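Local coordinates for probable uracil-DNA glycosylase (Acanthamoeba polyphaga mimivirus, PDB 5X55), which belongs to the uracil-DNA glycosylase superfamily and has an alpha/beta fold in which helices pack around a central parallel beta sheet, at residues K182-V186 / K363-F367; I187-Y193 / S208-P212; N227-H233 / F345-F351; D288-A294 / K310-S316; H300-Q304 / S330-G334. The contacts are given in a common frame with arbitrary orientation. Numbering follows the deposited sequence.

Interaction 1. Residues K182-V186 / K363-F367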
# COMPACT_ATOMS: atom_id res chain seq x y z
N LYS A 182 0.22 15.69 0.12
CA LYS A 182 0.82 15.45 -1.18
C LYS A 182 0.31 14.19 -1.84
O LYS A 182 0.74 13.88 -2.95
CB LYS A 182 2.34 15.41 -1.02
CG LYS A 182 2.87 16.68 -0.37
CD LYS A 182 2.86 17.81 -1.39
CE LYS A 182 4.13 17.82 -2.20
NZ LYS A 182 3.92 17.79 -3.69
N ILE A 183 -0.58 13.46 -1.19
CA ILE A 183 -1.20 12.30 -1.81
C ILE A 183 -2.08 12.75 -2.96
O ILE A 183 -2.93 13.64 -2.80
CB ILE A 183 -2.01 11.51 -0.78
CG1 ILE A 183 -1.06 10.82 0.20
CG2 ILE A 183 -2.94 10.52 -1.46
CD1 ILE A 183 -1.68 10.53 1.55
N LYS A 184 -1.91 12.13 -4.13
CA LYS A 184 -2.84 12.29 -5.25
C LYS A 184 -3.65 11.04 -5.57
O LYS A 184 -4.78 11.17 -6.02
CB LYS A 184 -2.09 12.71 -6.51
CG LYS A 184 -1.25 13.94 -6.32
CD LYS A 184 0.01 13.83 -7.14
CE LYS A 184 0.03 14.79 -8.29
NZ LYS A 184 1.44 14.92 -8.81
N VAL A 185 -3.07 9.86 -5.39
CA VAL A 185 -3.69 8.59 -5.75
C VAL A 185 -3.41 7.64 -4.61
O VAL A 185 -2.30 7.62 -4.07
CB VAL A 185 -3.11 8.03 -7.07
CG1 VAL A 185 -3.84 6.76 -7.48
CG2 VAL A 185 -3.16 9.06 -8.17
N VAL A 186 -4.43 6.88 -4.20
CA VAL A 186 -4.32 5.87 -3.16
C VAL A 186 -4.54 4.52 -3.82
O VAL A 186 -5.62 4.28 -4.39
CB VAL A 186 -5.35 6.09 -2.04
CG1 VAL A 186 -5.24 4.97 -1.00
CG2 VAL A 186 -5.18 7.48 -1.40
N LYS A 363 -4.21 19.50 -11.76
CA LYS A 363 -3.16 19.04 -10.87
C LYS A 363 -1.97 18.51 -11.67
O LYS A 363 -2.10 18.13 -12.84
CB LYS A 363 -3.69 17.95 -9.94
CG LYS A 363 -4.90 18.41 -9.13
CD LYS A 363 -5.55 17.25 -8.40
CE LYS A 363 -6.31 17.74 -7.19
NZ LYS A 363 -5.79 17.07 -5.96
N LYS A 364 -0.80 18.51 -11.03
CA LYS A 364 0.41 18.09 -11.72
C LYS A 364 0.34 16.59 -12.02
O LYS A 364 -0.08 15.80 -11.17
CB LYS A 364 1.64 18.39 -10.87
CG LYS A 364 1.66 19.81 -10.31
CD LYS A 364 3.10 20.31 -10.13
CE LYS A 364 3.15 21.77 -9.67
NZ LYS A 364 2.59 22.74 -10.67
N PRO A 365 0.73 16.17 -13.22
CA PRO A 365 0.57 14.76 -13.59
C PRO A 365 1.59 13.87 -12.88
O PRO A 365 2.50 14.33 -12.19
CB PRO A 365 0.80 14.76 -15.10
CG PRO A 365 1.69 15.94 -15.33
CD PRO A 365 1.25 16.98 -14.32
N ILE A 366 1.39 12.56 -13.06
CA ILE A 366 2.32 11.55 -12.58
C ILE A 366 2.99 10.92 -13.79
O ILE A 366 2.30 10.46 -14.72
CB ILE A 366 1.62 10.49 -11.72
CG1 ILE A 366 1.15 11.09 -10.38
CG2 ILE A 366 2.56 9.33 -11.50
CD1 ILE A 366 0.34 10.12 -9.52
N PHE A 367 4.32 10.90 -13.80
CA PHE A 367 5.09 10.30 -14.89
C PHE A 367 5.37 8.85 -14.53
O PHE A 367 6.24 8.56 -13.71
CB PHE A 367 6.39 11.07 -15.12
CG PHE A 367 6.17 12.49 -15.43
CD1 PHE A 367 5.89 12.88 -16.73
CD2 PHE A 367 6.21 13.45 -14.42
CE1 PHE A 367 5.66 14.23 -17.03
CE2 PHE A 367 5.98 14.79 -14.71
CZ PHE A 367 5.71 15.18 -16.02
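One polar and one apolar interaction connect the start of strand 185-189 to the chain that follows the last helix, 350-360. On the polar side, K184 stretches its side chain across the gap, and NZ of K184 gives a weak hydrogen bond to O of K364 at 2.9 Å. The ammonium also comes within 3.6 Å of O of P365, so within this contact its partners are main-chain carbonyls. A lysine suits the place because its long, flexible arm reaches the carbonyl of K364 although the nearest CA atoms, those of K184 and K363, stay 8.8 Å apart. A second weak hydrogen bond runs from the same NZ to O of Q249, whose side-chain OE1 in turn accepts from N of F367.

The apolar part is small: CG2 of V185 meets CD1 of I366 at 3.9 Å. Both V185 and I366 are buried, and helix 350-360 helps enclose them, through I354 against V185 and L358 against I366. Branched aliphatics fill such a seam closely. The chemistry is thus that of a lysine charge meeting neutral carbonyls through weak bonds, beside a small aliphatic contact, with no salt bridge between the two segments.

Interaction 2. Residues I187-Y193 / S208-P212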
# COMPACT_ATOMS: atom_id res chain seq x y z
N ILE A 187 -3.53 3.66 -3.79
CA ILE A 187 -3.62 2.30 -4.33
C ILE A 187 -3.48 1.31 -3.17
O ILE A 187 -2.38 1.12 -2.63
CB ILE A 187 -2.57 2.02 -5.41
CG1 ILE A 187 -2.51 3.18 -6.43
CG2 ILE A 187 -2.88 0.69 -6.12
CD1 ILE A 187 -1.75 2.86 -7.68
N LEU A 188 -4.57 0.65 -2.82
CA LEU A 188 -4.56 -0.31 -1.73
C LEU A 188 -4.11 -1.69 -2.19
O LEU A 188 -4.61 -2.23 -3.18
CB LEU A 188 -5.93 -0.41 -1.11
CG LEU A 188 -6.19 0.83 -0.28
CD1 LEU A 188 -7.68 1.04 -0.19
CD2 LEU A 188 -5.55 0.66 1.09
N GLY A 189 -3.15 -2.26 -1.47
CA GLY A 189 -2.94 -3.69 -1.47
C GLY A 189 -3.67 -4.34 -0.30
O GLY A 189 -4.31 -3.69 0.54
N GLN A 190 -3.59 -5.65 -0.25
CA GLN A 190 -4.24 -6.37 0.83
C GLN A 190 -3.20 -6.70 1.89
O GLN A 190 -3.06 -5.94 2.86
CB GLN A 190 -4.91 -7.62 0.27
CG GLN A 190 -5.77 -8.35 1.26
CD GLN A 190 -6.51 -9.52 0.60
OE1 GLN A 190 -7.65 -9.38 0.18
NE2 GLN A 190 -5.85 -10.67 0.53
N ASP A 191 -2.45 -7.78 1.72
CA ASP A 191 -1.40 -8.14 2.67
C ASP A 191 -0.00 -7.93 2.06
O ASP A 191 0.15 -7.93 0.83
CB ASP A 191 -1.59 -9.61 3.12
CG ASP A 191 -2.97 -9.86 3.76
OD1 ASP A 191 -3.82 -10.54 3.14
OD2 ASP A 191 -3.21 -9.33 4.87
N PRO A 192 1.03 -7.71 2.88
CA PRO A 192 2.38 -7.60 2.34
C PRO A 192 2.83 -8.94 1.76
O PRO A 192 2.30 -10.00 2.11
CB PRO A 192 3.25 -7.20 3.54
CG PRO A 192 2.29 -6.90 4.68
CD PRO A 192 1.01 -7.64 4.36
N TYR A 193 3.80 -8.87 0.84
CA TYR A 193 4.38 -10.09 0.30
C TYR A 193 4.96 -10.92 1.44
O TYR A 193 5.65 -10.36 2.31
CB TYR A 193 5.48 -9.82 -0.72
CG TYR A 193 5.00 -9.13 -1.97
CD1 TYR A 193 4.01 -9.70 -2.76
CD2 TYR A 193 5.54 -7.91 -2.35
CE1 TYR A 193 3.57 -9.05 -3.93
CE2 TYR A 193 5.12 -7.27 -3.51
CZ TYR A 193 4.14 -7.84 -4.29
OH TYR A 193 3.72 -7.18 -5.44
N SER A 208 2.52 -1.15 -1.04
CA SER A 208 1.82 -2.18 -1.79
C SER A 208 2.49 -2.38 -3.15
O SER A 208 3.02 -1.43 -3.75
CB SER A 208 0.32 -1.84 -1.95
OG SER A 208 0.09 -0.58 -2.55
N PHE A 209 2.54 -3.64 -3.57
CA PHE A 209 3.02 -4.11 -4.87
C PHE A 209 4.53 -3.97 -5.10
O PHE A 209 5.10 -4.77 -5.85
CB PHE A 209 2.22 -3.42 -5.98
CG PHE A 209 0.77 -3.80 -5.96
CD1 PHE A 209 0.36 -5.03 -6.46
CD2 PHE A 209 -0.18 -2.96 -5.38
CE1 PHE A 209 -0.97 -5.41 -6.42
CE2 PHE A 209 -1.52 -3.34 -5.32
CZ PHE A 209 -1.91 -4.57 -5.84
N SER A 210 5.20 -3.05 -4.42
CA SER A 210 6.62 -2.82 -4.68
C SER A 210 7.52 -3.83 -3.96
O SER A 210 7.17 -4.36 -2.90
CB SER A 210 6.99 -1.39 -4.27
OG SER A 210 8.36 -1.16 -4.51
N VAL A 211 8.68 -4.09 -4.56
CA VAL A 211 9.74 -4.91 -3.97
C VAL A 211 11.09 -4.23 -4.17
O VAL A 211 11.26 -3.42 -5.09
CB VAL A 211 9.78 -6.34 -4.58
CG1 VAL A 211 8.52 -7.13 -4.23
CG2 VAL A 211 10.01 -6.29 -6.09
N PRO A 212 12.07 -4.55 -3.32
CA PRO A 212 13.41 -3.97 -3.48
C PRO A 212 14.02 -4.29 -4.83
O PRO A 212 13.65 -5.27 -5.49
CB PRO A 212 14.23 -4.63 -2.36
CG PRO A 212 13.21 -4.99 -1.33
CD PRO A 212 12.00 -5.42 -2.13
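S208 comes first, and its OG donates a hydrogen bond of 3.0 Å to O of I187. A serine fits because its short side chain reaches that carbonyl while its CB lies 3.5 Å from N of G189; a CB on G189 would clash, so glycine is needed there. F209, at positive phi, turns its ring back against the end of the strand, where the flat aromatic can pack on G189, CE2 of F209 lying 4.1 Å from CA of G189 and 4.3 Å from CG2 of I187. Its carbonyl O takes a 2.8 Å hydrogen bond from OH of Y193. S210 bonds L243 through OG, its O lying 3.6 Å from CE2 of Y193, and V211 places CG1 3.5 Å from that same CE2. Residues 189-193 spell G-Q-D-P-Y, a family signature at the end of a parallel strand. The backbone of S208 bonds M253 in strand 251-255, W295 at the end of strand 291-295 meets F209 edge-to-face, and Y193 rests on P218 before helix 219-230.

Interaction 3. Residues N227-H233 / F345-F351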
# COMPACT_ATOMS: atom_id res chain seq x y z
N ASN A 227 -0.11 -3.77 -18.30
CA ASN A 227 -1.18 -2.81 -18.52
C ASN A 227 -0.64 -1.43 -18.91
O ASN A 227 -1.17 -0.77 -19.82
CB ASN A 227 -2.06 -2.71 -17.26
CG ASN A 227 -3.27 -1.82 -17.45
OD1 ASN A 227 -3.20 -0.60 -17.27
ND2 ASN A 227 -4.39 -2.42 -17.83
N LEU A 228 0.42 -0.97 -18.24
CA LEU A 228 1.00 0.33 -18.61
C LEU A 228 1.50 0.31 -20.06
O LEU A 228 1.30 1.28 -20.80
CB LEU A 228 2.14 0.70 -17.66
CG LEU A 228 1.68 1.17 -16.28
CD1 LEU A 228 2.70 0.80 -15.22
CD2 LEU A 228 1.46 2.69 -16.30
N ILE A 229 2.13 -0.79 -20.48
CA ILE A 229 2.61 -0.91 -21.85
C ILE A 229 1.43 -0.89 -22.83
O ILE A 229 1.45 -0.16 -23.84
CB ILE A 229 3.46 -2.19 -22.00
CG1 ILE A 229 4.85 -1.97 -21.37
CG2 ILE A 229 3.64 -2.57 -23.47
CD1 ILE A 229 5.49 -3.22 -20.82
N LYS A 230 0.38 -1.65 -22.53
CA LYS A 230 -0.79 -1.75 -23.41
C LYS A 230 -1.44 -0.39 -23.68
O LYS A 230 -1.94 -0.14 -24.78
CB LYS A 230 -1.80 -2.71 -22.79
CG LYS A 230 -3.12 -2.77 -23.50
CD LYS A 230 -3.95 -3.94 -22.96
CE LYS A 230 -5.41 -3.77 -23.36
NZ LYS A 230 -6.23 -4.97 -23.04
N PHE A 231 -1.46 0.50 -22.69
CA PHE A 231 -2.14 1.77 -22.88
C PHE A 231 -1.17 2.91 -23.09
O PHE A 231 -1.52 4.08 -22.88
CB PHE A 231 -3.10 2.03 -21.72
CG PHE A 231 -4.30 1.13 -21.75
CD1 PHE A 231 -5.35 1.38 -22.62
CD2 PHE A 231 -4.37 0.01 -20.93
CE1 PHE A 231 -6.48 0.54 -22.66
CE2 PHE A 231 -5.49 -0.83 -20.96
CZ PHE A 231 -6.55 -0.56 -21.82
N ASN A 232 0.06 2.59 -23.50
CA ASN A 232 1.04 3.54 -24.02
C ASN A 232 1.58 4.46 -22.94
O ASN A 232 1.98 5.59 -23.22
CB ASN A 232 0.46 4.36 -25.19
CG ASN A 232 1.55 4.97 -26.06
OD1 ASN A 232 2.65 4.42 -26.17
ND2 ASN A 232 1.26 6.12 -26.64
N HIS A 233 1.60 4.02 -21.69
CA HIS A 233 2.19 4.81 -20.61
C HIS A 233 3.64 4.45 -20.37
O HIS A 233 4.30 5.10 -19.56
CB HIS A 233 1.39 4.61 -19.33
CG HIS A 233 -0.06 4.93 -19.49
ND1 HIS A 233 -0.52 6.20 -19.75
CD2 HIS A 233 -1.15 4.13 -19.47
CE1 HIS A 233 -1.84 6.18 -19.86
NE2 HIS A 233 -2.25 4.94 -19.69
N PHE A 345 -8.90 -6.46 -14.86
CA PHE A 345 -7.78 -5.54 -14.72
C PHE A 345 -7.17 -5.18 -16.07
O PHE A 345 -6.91 -4.01 -16.34
CB PHE A 345 -6.72 -6.14 -13.80
CG PHE A 345 -5.51 -5.26 -13.64
CD1 PHE A 345 -4.44 -5.33 -14.54
CD2 PHE A 345 -5.47 -4.31 -12.62
CE1 PHE A 345 -3.34 -4.49 -14.40
CE2 PHE A 345 -4.38 -3.46 -12.47
CZ PHE A 345 -3.31 -3.56 -13.35
N ASN A 346 -6.92 -6.18 -16.91
CA ASN A 346 -6.16 -5.91 -18.12
C ASN A 346 -6.97 -5.21 -19.21
O ASN A 346 -6.41 -4.87 -20.25
CB ASN A 346 -5.51 -7.19 -18.69
CG ASN A 346 -6.52 -8.26 -19.13
OD1 ASN A 346 -7.74 -8.08 -19.07
ND2 ASN A 346 -5.99 -9.39 -19.58
N SER A 347 -8.26 -4.95 -18.98
CA SER A 347 -9.09 -4.25 -19.96
C SER A 347 -9.29 -2.78 -19.64
O SER A 347 -9.83 -2.06 -20.48
CB SER A 347 -10.46 -4.94 -20.09
OG SER A 347 -11.29 -4.62 -18.98
N VAL A 348 -8.88 -2.31 -18.46
CA VAL A 348 -9.10 -0.93 -18.02
C VAL A 348 -7.80 -0.16 -18.15
O VAL A 348 -6.72 -0.68 -17.84
CB VAL A 348 -9.61 -0.87 -16.57
CG1 VAL A 348 -9.83 0.58 -16.13
CG2 VAL A 348 -10.88 -1.68 -16.39
N ASP A 349 -7.89 1.09 -18.60
CA ASP A 349 -6.72 1.95 -18.65
C ASP A 349 -6.65 2.71 -17.33
O ASP A 349 -6.97 3.89 -17.24
CB ASP A 349 -6.80 2.87 -19.85
CG ASP A 349 -5.58 3.75 -20.01
OD1 ASP A 349 -4.58 3.57 -19.28
OD2 ASP A 349 -5.60 4.61 -20.91
N HIS A 350 -6.21 1.99 -16.28
CA HIS A 350 -6.17 2.57 -14.93
C HIS A 350 -5.41 3.88 -14.90
O HIS A 350 -5.89 4.89 -14.37
CB HIS A 350 -5.53 1.58 -13.96
CG HIS A 350 -6.05 0.19 -14.09
ND1 HIS A 350 -7.16 -0.25 -13.39
CD2 HIS A 350 -5.64 -0.85 -14.85
CE1 HIS A 350 -7.40 -1.50 -13.72
NE2 HIS A 350 -6.49 -1.89 -14.60
N PHE A 351 -4.20 3.89 -15.48
CA PHE A 351 -3.32 5.04 -15.36
C PHE A 351 -3.71 6.14 -16.33
O PHE A 351 -3.50 7.31 -16.03
CB PHE A 351 -1.88 4.57 -15.56
CG PHE A 351 -1.49 3.50 -14.58
CD1 PHE A 351 -0.99 3.83 -13.33
CD2 PHE A 351 -1.70 2.15 -14.87
CE1 PHE A 351 -0.67 2.85 -12.39
CE2 PHE A 351 -1.37 1.15 -13.95
CZ PHE A 351 -0.87 1.50 -12.70
O HOH W 1 -3.11 1.94 -17.77
O HOH W 2 -3.22 -5.14 -19.51
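A Schellman motif closing helix 219-230 meets the N-cap of helix 350-360. N232, at positive phi, is the C-prime residue; N of H233 returns to O of L228 at 2.9 Å. The turn presents H233, whose NE2 donates to OD1 of D349 at 2.7 Å. D349 is the N-cap, its OD1 also accepting from N of G352, and CB of D349 lies over the F231 ring, 3.5 Å from its centroid. A water donates to OD1 of N227 (2.6 Å) and OD1 of D349 (2.7 Å) and accepts from N of F351. N227, an amide able to serve both polarities, gives ND2 to O of V348 at 2.9 Å, while the long K230 reaches O of N346 with NZ at 2.8 Å. On the apolar side, CD2 of L228 makes a CH-pi contact with the F351 face. W368 flanks F351 edge-to-face, W295 of strand 291-295 does the same for F345 and H350, and S316 of strand 312-316 lies against F345, V348 and H350.

Interaction 4. Residues D288-A294 / K310-S316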
# COMPACT_ATOMS: atom_id res chain seq x y z
N ASP A 288 -9.40 16.68 -0.52
CA ASP A 288 -10.44 16.62 -1.51
C ASP A 288 -9.92 16.10 -2.84
O ASP A 288 -8.74 16.28 -3.18
CB ASP A 288 -11.11 17.97 -1.69
CG ASP A 288 -11.94 18.35 -0.46
OD1 ASP A 288 -12.16 19.57 -0.24
OD2 ASP A 288 -12.38 17.44 0.28
N ASP A 289 -10.83 15.42 -3.55
CA ASP A 289 -10.57 15.04 -4.92
C ASP A 289 -9.33 14.15 -5.03
O ASP A 289 -8.46 14.35 -5.88
CB ASP A 289 -10.41 16.31 -5.78
CG ASP A 289 -10.45 16.02 -7.24
OD1 ASP A 289 -9.56 16.55 -7.95
OD2 ASP A 289 -11.35 15.28 -7.68
N LEU A 290 -9.21 13.20 -4.10
CA LEU A 290 -8.20 12.17 -4.24
C LEU A 290 -8.69 11.15 -5.26
O LEU A 290 -9.89 11.06 -5.55
CB LEU A 290 -7.92 11.48 -2.91
CG LEU A 290 -7.52 12.39 -1.75
CD1 LEU A 290 -7.20 11.56 -0.50
CD2 LEU A 290 -6.35 13.28 -2.11
N ILE A 291 -7.77 10.36 -5.78
CA ILE A 291 -8.12 9.25 -6.65
C ILE A 291 -7.87 7.94 -5.90
O ILE A 291 -6.75 7.69 -5.45
CB ILE A 291 -7.35 9.29 -7.97
CG1 ILE A 291 -7.61 10.63 -8.66
CG2 ILE A 291 -7.76 8.10 -8.84
CD1 ILE A 291 -6.61 11.00 -9.73
N PHE A 292 -8.91 7.12 -5.77
CA PHE A 292 -8.83 5.80 -5.16
C PHE A 292 -8.92 4.74 -6.25
O PHE A 292 -9.88 4.73 -7.04
CB PHE A 292 -9.94 5.60 -4.12
CG PHE A 292 -9.70 6.33 -2.83
CD1 PHE A 292 -10.03 7.67 -2.71
CD2 PHE A 292 -9.13 5.68 -1.74
CE1 PHE A 292 -9.80 8.36 -1.53
CE2 PHE A 292 -8.88 6.36 -0.54
CZ PHE A 292 -9.21 7.71 -0.44
N VAL A 293 -7.93 3.86 -6.29
CA VAL A 293 -7.86 2.76 -7.24
C VAL A 293 -8.14 1.47 -6.49
O VAL A 293 -7.38 1.11 -5.57
CB VAL A 293 -6.49 2.72 -7.93
CG1 VAL A 293 -6.42 1.55 -8.86
CG2 VAL A 293 -6.24 4.00 -8.66
N ALA A 294 -9.22 0.78 -6.86
CA ALA A 294 -9.66 -0.43 -6.17
C ALA A 294 -9.44 -1.64 -7.08
O ALA A 294 -10.22 -1.90 -8.00
CB ALA A 294 -11.13 -0.31 -5.76
N LYS A 310 -17.17 13.25 -3.70
CA LYS A 310 -16.05 14.04 -3.23
C LYS A 310 -14.72 13.52 -3.75
O LYS A 310 -13.72 14.25 -3.76
CB LYS A 310 -16.09 14.00 -1.70
CG LYS A 310 -15.62 15.20 -0.97
CD LYS A 310 -14.80 14.78 0.24
CE LYS A 310 -14.82 15.93 1.19
NZ LYS A 310 -14.83 17.24 0.45
N HIS A 311 -14.68 12.25 -4.16
CA HIS A 311 -13.45 11.58 -4.55
C HIS A 311 -13.75 10.65 -5.71
O HIS A 311 -14.88 10.17 -5.88
CB HIS A 311 -12.83 10.78 -3.40
CG HIS A 311 -12.44 11.61 -2.22
ND1 HIS A 311 -11.31 12.40 -2.22
CD2 HIS A 311 -13.01 11.77 -1.01
CE1 HIS A 311 -11.21 13.02 -1.06
NE2 HIS A 311 -12.23 12.65 -0.30
N TYR A 312 -12.71 10.36 -6.48
CA TYR A 312 -12.82 9.58 -7.71
C TYR A 312 -12.33 8.15 -7.45
O TYR A 312 -11.17 7.96 -7.06
CB TYR A 312 -12.01 10.27 -8.80
CG TYR A 312 -12.02 9.63 -10.16
CD1 TYR A 312 -13.22 9.25 -10.77
CD2 TYR A 312 -10.84 9.44 -10.85
CE1 TYR A 312 -13.22 8.67 -12.03
CE2 TYR A 312 -10.83 8.87 -12.11
CZ TYR A 312 -12.02 8.49 -12.70
OH TYR A 312 -11.97 7.93 -13.96
N ILE A 313 -13.20 7.16 -7.68
CA ILE A 313 -12.92 5.75 -7.39
C ILE A 313 -12.95 4.95 -8.68
O ILE A 313 -13.96 4.93 -9.39
CB ILE A 313 -13.91 5.16 -6.38
CG1 ILE A 313 -13.95 6.01 -5.10
CG2 ILE A 313 -13.52 3.73 -6.06
CD1 ILE A 313 -15.08 5.65 -4.15
N ILE A 314 -11.85 4.24 -8.95
CA ILE A 314 -11.65 3.44 -10.16
C ILE A 314 -11.55 1.99 -9.72
O ILE A 314 -10.70 1.66 -8.88
CB ILE A 314 -10.37 3.84 -10.90
CG1 ILE A 314 -10.41 5.30 -11.37
CG2 ILE A 314 -10.11 2.93 -12.09
CD1 ILE A 314 -9.03 5.77 -11.88
N THR A 315 -12.40 1.13 -10.28
CA THR A 315 -12.54 -0.24 -9.79
C THR A 315 -12.40 -1.25 -10.92
O THR A 315 -12.98 -1.09 -11.99
CB THR A 315 -13.91 -0.44 -9.11
OG1 THR A 315 -14.10 0.58 -8.11
CG2 THR A 315 -13.94 -1.76 -8.43
N SER A 316 -11.66 -2.31 -10.65
CA SER A 316 -11.56 -3.44 -11.57
C SER A 316 -11.18 -4.67 -10.76
O SER A 316 -11.07 -4.62 -9.53
CB SER A 316 -10.52 -3.17 -12.65
OG SER A 316 -9.22 -3.30 -12.08
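Strands 291-295 and 312-316 are the parallel pair of a beta-alpha-beta unit, with helix 297-303 in the crossover; the axes of 291-294 and 312-316 approach to 4.6 Å, at 14°. I291, V293, Y312 and I314 occupy one sheet face. I291 and I314 adopt the m,t rotamer, which brings CG2 of I291 to 4.0 Å from CD1 of I314; Y312, with chi1 t, lays CD2 3.9 Å from CG2 of I291, and its ring stacks on H357. F292, I313, A294 and T315 take the other face, toward helix 297-303. There F292 (chi1 m) points its ring edge at the face of H311, and the small A294 leaves room for that helix. Beta-branched residues suit these extended backbones. Between the strands, F292 N to Y312 O and A294 N to I314 O both measure 2.7 Å.

At the strand entrance the m rotamer of H311 swings ND1 to accept from N of L290 at 2.9 Å. K310 curls back so that NZ makes a very short 2.5 Å salt bridge with OD2 of D288. The accepting ND1 of H311 must lack a proton, implying a neutral imidazole; the salt bridge between the segments lies at the exposed end, D289 turning its own carboxylate to R361.

Interaction 5. Residues H300-Q304 / S330-G334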
# COMPACT_ATOMS: atom_id res chain seq x y z
N HIS A 300 -12.04 -2.80 -2.95
CA HIS A 300 -13.29 -2.14 -3.30
C HIS A 300 -14.17 -1.92 -2.07
O HIS A 300 -14.78 -0.84 -1.91
CB HIS A 300 -14.02 -2.98 -4.34
CG HIS A 300 -15.31 -2.37 -4.79
ND1 HIS A 300 -16.48 -3.09 -4.86
CD2 HIS A 300 -15.61 -1.11 -5.17
CE1 HIS A 300 -17.45 -2.29 -5.29
NE2 HIS A 300 -16.94 -1.09 -5.49
N LYS A 301 -14.27 -2.94 -1.21
CA LYS A 301 -14.94 -2.74 0.06
C LYS A 301 -14.33 -1.56 0.79
O LYS A 301 -15.05 -0.66 1.23
CB LYS A 301 -14.86 -4.00 0.92
CG LYS A 301 -15.28 -3.74 2.37
CD LYS A 301 -15.63 -5.02 3.11
CE LYS A 301 -14.39 -5.81 3.51
NZ LYS A 301 -13.53 -5.03 4.44
N LEU A 302 -13.00 -1.53 0.89
CA LEU A 302 -12.39 -0.41 1.61
C LEU A 302 -12.73 0.93 0.95
O LEU A 302 -12.97 1.92 1.64
CB LEU A 302 -10.88 -0.58 1.70
CG LEU A 302 -10.41 -1.71 2.59
CD1 LEU A 302 -8.92 -1.60 2.68
CD2 LEU A 302 -11.06 -1.62 3.96
N CYS A 303 -12.74 0.99 -0.39
CA CYS A 303 -13.01 2.25 -1.06
C CYS A 303 -14.46 2.68 -0.96
O CYS A 303 -14.78 3.83 -1.28
CB CYS A 303 -12.60 2.16 -2.53
SG CYS A 303 -10.79 2.14 -2.76
N GLN A 304 -15.35 1.80 -0.53
CA GLN A 304 -16.70 2.23 -0.21
C GLN A 304 -16.82 2.90 1.15
O GLN A 304 -17.93 3.26 1.55
CB GLN A 304 -17.64 1.04 -0.31
CG GLN A 304 -17.77 0.63 -1.76
CD GLN A 304 -18.66 -0.54 -1.95
OE1 GLN A 304 -19.88 -0.44 -1.80
NE2 GLN A 304 -18.06 -1.69 -2.28
N SER A 330 -18.39 -7.88 -6.91
CA SER A 330 -18.10 -7.28 -5.62
C SER A 330 -19.36 -6.66 -5.04
O SER A 330 -20.15 -6.05 -5.76
CB SER A 330 -17.00 -6.23 -5.74
OG SER A 330 -16.72 -5.64 -4.49
N MET A 331 -19.51 -6.81 -3.72
CA MET A 331 -20.69 -6.32 -3.03
C MET A 331 -20.70 -4.80 -3.06
O MET A 331 -19.73 -4.14 -2.66
CB MET A 331 -20.72 -6.84 -1.60
CG MET A 331 -21.93 -6.37 -0.80
SD MET A 331 -23.52 -6.76 -1.56
CE MET A 331 -23.62 -8.53 -1.25
N SER A 332 -21.78 -4.24 -3.58
CA SER A 332 -21.98 -2.80 -3.60
C SER A 332 -22.92 -2.49 -2.45
O SER A 332 -24.11 -2.83 -2.49
CB SER A 332 -22.55 -2.32 -4.93
OG SER A 332 -22.62 -0.91 -4.95
N TYR A 333 -22.36 -1.88 -1.41
CA TYR A 333 -23.08 -1.63 -0.17
C TYR A 333 -24.03 -0.44 -0.33
O TYR A 333 -23.97 0.33 -1.30
CB TYR A 333 -22.09 -1.37 0.96
CG TYR A 333 -21.19 -2.54 1.27
CD1 TYR A 333 -21.57 -3.50 2.21
CD2 TYR A 333 -19.95 -2.70 0.63
CE1 TYR A 333 -20.76 -4.59 2.50
CE2 TYR A 333 -19.12 -3.79 0.93
CZ TYR A 333 -19.54 -4.73 1.87
OH TYR A 333 -18.76 -5.82 2.20
N GLY A 334 -24.91 -0.30 0.64
CA GLY A 334 -25.84 0.80 0.67
C GLY A 334 -27.21 0.40 1.19
O GLY A 334 -27.38 -0.59 1.92
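The carboxamide of Q304 is satisfied at both ends by main chain: NE2 of Q304 donates to O of M331 at 3.0 Å, and OE1 of Q304 accepts from N of Y333 at 2.9 Å. Glutamine suits the place because one planar group offers a donor and an acceptor spaced for an extended backbone. A weak 3.4 Å bond from NE2 of Q304 to O of H300 adds a second acceptor at the helix end. Strand 328-332 pairs with 338-342 as a beta hairpin; S330 and S332 spend backbone bonds on V340 and K338, while M331 turns its carbonyl outward to Q304. ND1 of H300 and OG of S330 share a 2.6 Å hydrogen bond; a small serine hydroxyl can give or accept, which suits a histidine partner. The ring of Y342 meets the imidazole edge-to-face. Past the strand, Y333 settles with CD2 3.3 Å from OE1 of Q304, and its OH comes within 3.4 Å of CD of K301. G334 follows with backbone angles that call for glycine.

Overall arrangement
Interactions 1, 2 and 4 share the central parallel sheet, ordered 251-255, 185-189, 291-295, 312-316. Strand 185-189 begins in interaction 1 and ends in interaction 2, their centres about 18 Å apart; interaction 4 joins the next two strands and touches interaction 1 (centres about 12 Å apart), where N of V186 lies 2.7 Å from O of I291. Interaction 5 attaches the hairpin to helix 297-303, the helix in the crossover between the strands of interaction 4, so these two interleave along the chain. Interaction 3 joins helices 219-230 and 350-360 and reaches interaction 4 at S316. In sequence, interaction 1 spans all the others, bringing the C-terminal region back beside the first strand of the parallel sheet.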